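Local coordinates for protein molybdopterin adenylyltransferase (Helicobacter pylori, PDB 4XCW) that probably adenylylates molybdopterin with ATP, the MogA step of molybdenum cofactor biosynthesis that prepares the pterin for metal insertion, at residues 72-77 and 131-136. Numbering follows the deposited sequence.
Sequences VVTTGG and IINLPG
Asn133 lies beside Thr74, both side chains pointing the same way, and its amide ND2 donates to Thr74 OG1 at 2.9 Å, with the hydroxyl 19° out of the amide plane. Thr74 reaches it with OG1 between its own backbone N and carbonyl carbon (chi1 63°). The same OG1 gives its proton to a water, which donates in turn to the carbonyls of Gly76 and Leu134, so that the water links the Thr74/Asn133 pair to the backbone beyond it. A second water bridges Gly76 N and Leu134 O. Further on, Thr75 OG1, anti to its backbone N (chi1 178°), donates to Pro135 O at 2.7 Å and ties the last residue of strand 72-75 to the loop at Pro135.

The backbones run parallel: Ile132 N bonds to Val72 O at 2.9 Å, Thr74 N to Ile132 O at 3.0 Å, and Leu134 N to Thr74 O at 2.7 Å. They are central neighbours in the mixed sheet of the MogA-type molybdopterin-binding fold, and the TTGG sequence, in which the strand ends at Thr75 and a glycine loop follows, resembles the glycine-rich loop that binds molybdopterin in relatives. Gly76 adopts a positive-phi backbone shape that would press a side chain against the preceding carbonyl.

On the face that carries Val73, Thr75 and Leu134, Leu134 CD1 packs 3.7 Å from Val73 CB, beneath Ile30 of helix 25-37. Second-shell bonds fix the Asn133 amide: OD1 accepts from Ser122 N, and ND2 also bonds Thr90 OG1 of helix 86-93. From that helix, too, Thr86 OG1 holds the carbonyl of Gly76.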
ATOM      1  N   VAL B  72      -3.207  20.811   3.404  1.00 22.88           N
ATOM      2  CA  VAL B  72      -4.594  20.766   2.972  1.00 20.28           C
ATOM      3  C   VAL B  72      -5.179  19.437   3.419  1.00 20.03           C
ATOM      4  O   VAL B  72      -4.615  18.381   3.139  1.00 22.93           O
ATOM      5  CB  VAL B  72      -4.728  20.929   1.444  1.00 25.78           C
ATOM      6  CG1 VAL B  72      -6.190  20.791   1.022  1.00 27.85           C
ATOM      7  CG2 VAL B  72      -4.158  22.267   0.996  1.00 25.43           C
ATOM      8  N   VAL B  73      -6.284  19.477   4.148  1.00 19.99           N
ATOM      9  CA  VAL B  73      -6.897  18.231   4.586  1.00 21.23           C
ATOM     10  C   VAL B  73      -8.324  18.142   4.076  1.00 22.92           C
ATOM     11  O   VAL B  73      -9.025  19.144   3.982  1.00 28.46           O
ATOM     12  CB  VAL B  73      -6.884  18.079   6.125  1.00 21.53           C
ATOM     13  CG1 VAL B  73      -5.452  18.057   6.655  1.00 22.74           C
ATOM     14  CG2 VAL B  73      -7.689  19.191   6.799  1.00 27.00           C
ATOM     15  N   THR B  74      -8.746  16.930   3.734  1.00 22.51           N
ATOM     16  CA  THR B  74     -10.110  16.712   3.290  1.00 22.60           C
ATOM     17  C   THR B  74     -10.866  15.887   4.312  1.00 24.67           C
ATOM     18  O   THR B  74     -10.266  15.157   5.100  1.00 25.47           O
ATOM     19  CB  THR B  74     -10.168  15.972   1.937  1.00 26.46           C
ATOM     20  OG1 THR B  74      -9.595  14.672   2.089  1.00 24.58           O
ATOM     21  CG2 THR B  74      -9.409  16.726   0.862  1.00 25.82           C
ATOM     22  N   THR B  75     -12.191  15.998   4.291  1.00 23.49           N
ATOM     23  CA  THR B  75     -13.033  15.128   5.085  1.00 23.11           C
ATOM     24  C   THR B  75     -14.183  14.656   4.208  1.00 33.80           C
ATOM     25  O   THR B  75     -14.741  15.430   3.426  1.00 32.37           O
ATOM     26  CB  THR B  75     -13.563  15.829   6.364  1.00 30.60           C
ATOM     27  OG1 THR B  75     -14.430  14.942   7.078  1.00 29.22           O
ATOM     28  CG2 THR B  75     -14.322  17.103   6.028  1.00 32.58           C
ATOM     29  N   GLY B  76     -14.502  13.371   4.307  1.00 32.48           N
ATOM     30  CA  GLY B  76     -15.582  12.792   3.531  1.00 32.88           C
ATOM     31  C   GLY B  76     -15.145  12.093   2.256  1.00 30.78           C
ATOM     32  O   GLY B  76     -14.082  12.383   1.697  1.00 29.37           O
ATOM     33  N   GLY B  77     -15.973  11.151   1.809  1.00 29.57           N
ATOM     34  CA  GLY B  77     -15.856  10.556   0.488  1.00 29.73           C
ATOM     35  C   GLY B  77     -14.631   9.705   0.239  1.00 27.31           C
ATOM     36  O   GLY B  77     -14.005   9.817  -0.814  1.00 24.81           O
ATOM     37  N   ILE B 131      -1.136  17.256   1.135  1.00 20.48           N
ATOM     38  CA  ILE B 131      -2.570  16.970   1.177  1.00 18.95           C
ATOM     39  C   ILE B 131      -2.832  15.632   1.853  1.00 20.26           C
ATOM     40  O   ILE B 131      -2.230  14.624   1.505  1.00 21.10           O
ATOM     41  CB  ILE B 131      -3.182  16.956  -0.234  1.00 19.78           C
ATOM     42  CG1 ILE B 131      -2.851  18.254  -0.962  1.00 16.95           C
ATOM     43  CG2 ILE B 131      -4.701  16.775  -0.166  1.00 21.88           C
ATOM     44  CD1 ILE B 131      -3.369  18.293  -2.406  1.00 19.73           C
ATOM     45  N   ILE B 132      -3.721  15.631   2.840  1.00 18.65           N
ATOM     46  CA  ILE B 132      -4.084  14.398   3.537  1.00 19.12           C
ATOM     47  C   ILE B 132      -5.592  14.255   3.585  1.00 21.08           C
ATOM     48  O   ILE B 132      -6.283  15.209   3.940  1.00 22.04           O
ATOM     49  CB  ILE B 132      -3.559  14.380   4.975  1.00 22.47           C
ATOM     50  CG1 ILE B 132      -2.078  14.753   5.015  1.00 25.49           C
ATOM     51  CG2 ILE B 132      -3.791  13.014   5.617  1.00 21.94           C
ATOM     52  CD1 ILE B 132      -1.542  14.866   6.422  1.00 26.26           C
ATOM     53  N   ASN B 133      -6.097  13.067   3.254  1.00 22.16           N
ATOM     54  CA  ASN B 133      -7.518  12.749   3.426  1.00 20.20           C
ATOM     55  C   ASN B 133      -7.805  12.279   4.850  1.00 22.82           C
ATOM     56  O   ASN B 133      -7.214  11.305   5.294  1.00 24.72           O
ATOM     57  CB  ASN B 133      -7.966  11.650   2.464  1.00 20.97           C
ATOM     58  CG  ASN B 133      -7.523  11.888   1.034  1.00 22.35           C
ATOM     59  OD1 ASN B 133      -7.087  10.957   0.355  1.00 24.27           O
ATOM     60  ND2 ASN B 133      -7.661  13.123   0.557  1.00 22.46           N
ATOM     61  N   LEU B 134      -8.719  12.950   5.549  1.00 23.40           N
ATOM     62  CA  LEU B 134      -9.060  12.598   6.931  1.00 24.01           C
ATOM     63  C   LEU B 134     -10.407  11.871   6.975  1.00 25.17           C
ATOM     64  O   LEU B 134     -11.100  11.828   5.965  1.00 29.19           O
ATOM     65  CB  LEU B 134      -9.108  13.858   7.802  1.00 25.16           C
ATOM     66  CG  LEU B 134      -7.827  14.675   7.905  1.00 25.95           C
ATOM     67  CD1 LEU B 134      -8.049  15.856   8.850  1.00 26.38           C
ATOM     68  CD2 LEU B 134      -6.669  13.788   8.361  1.00 26.02           C
ATOM     69  N   PRO B 135     -10.785  11.293   8.139  1.00 25.14           N
ATOM     70  CA  PRO B 135     -12.096  10.640   8.206  1.00 27.13           C
ATOM     71  C   PRO B 135     -13.238  11.646   8.223  1.00 31.95           C
ATOM     72  O   PRO B 135     -13.004  12.847   8.070  1.00 32.01           O
ATOM     73  CB  PRO B 135     -12.048   9.865   9.539  1.00 30.77           C
ATOM     74  CG  PRO B 135     -10.602   9.786   9.894  1.00 26.94           C
ATOM     75  CD  PRO B 135      -9.998  11.043   9.358  1.00 26.25           C
ATOM     76  N   GLY B 136     -14.457  11.151   8.423  1.00 32.18           N
ATOM     77  CA  GLY B 136     -15.638  11.994   8.411  1.00 42.01           C
ATOM     78  C   GLY B 136     -16.142  12.415   9.782  1.00 46.84           C
ATOM     79  O   GLY B 136     -16.731  13.487   9.930  1.00 53.35           O
TER
HETATM   80  O   HOH W   1     -11.323  12.865   3.141  1.00 24.49           O
HETATM   81  O   HOH W   2     -13.366  10.717   4.877  1.00 27.86           O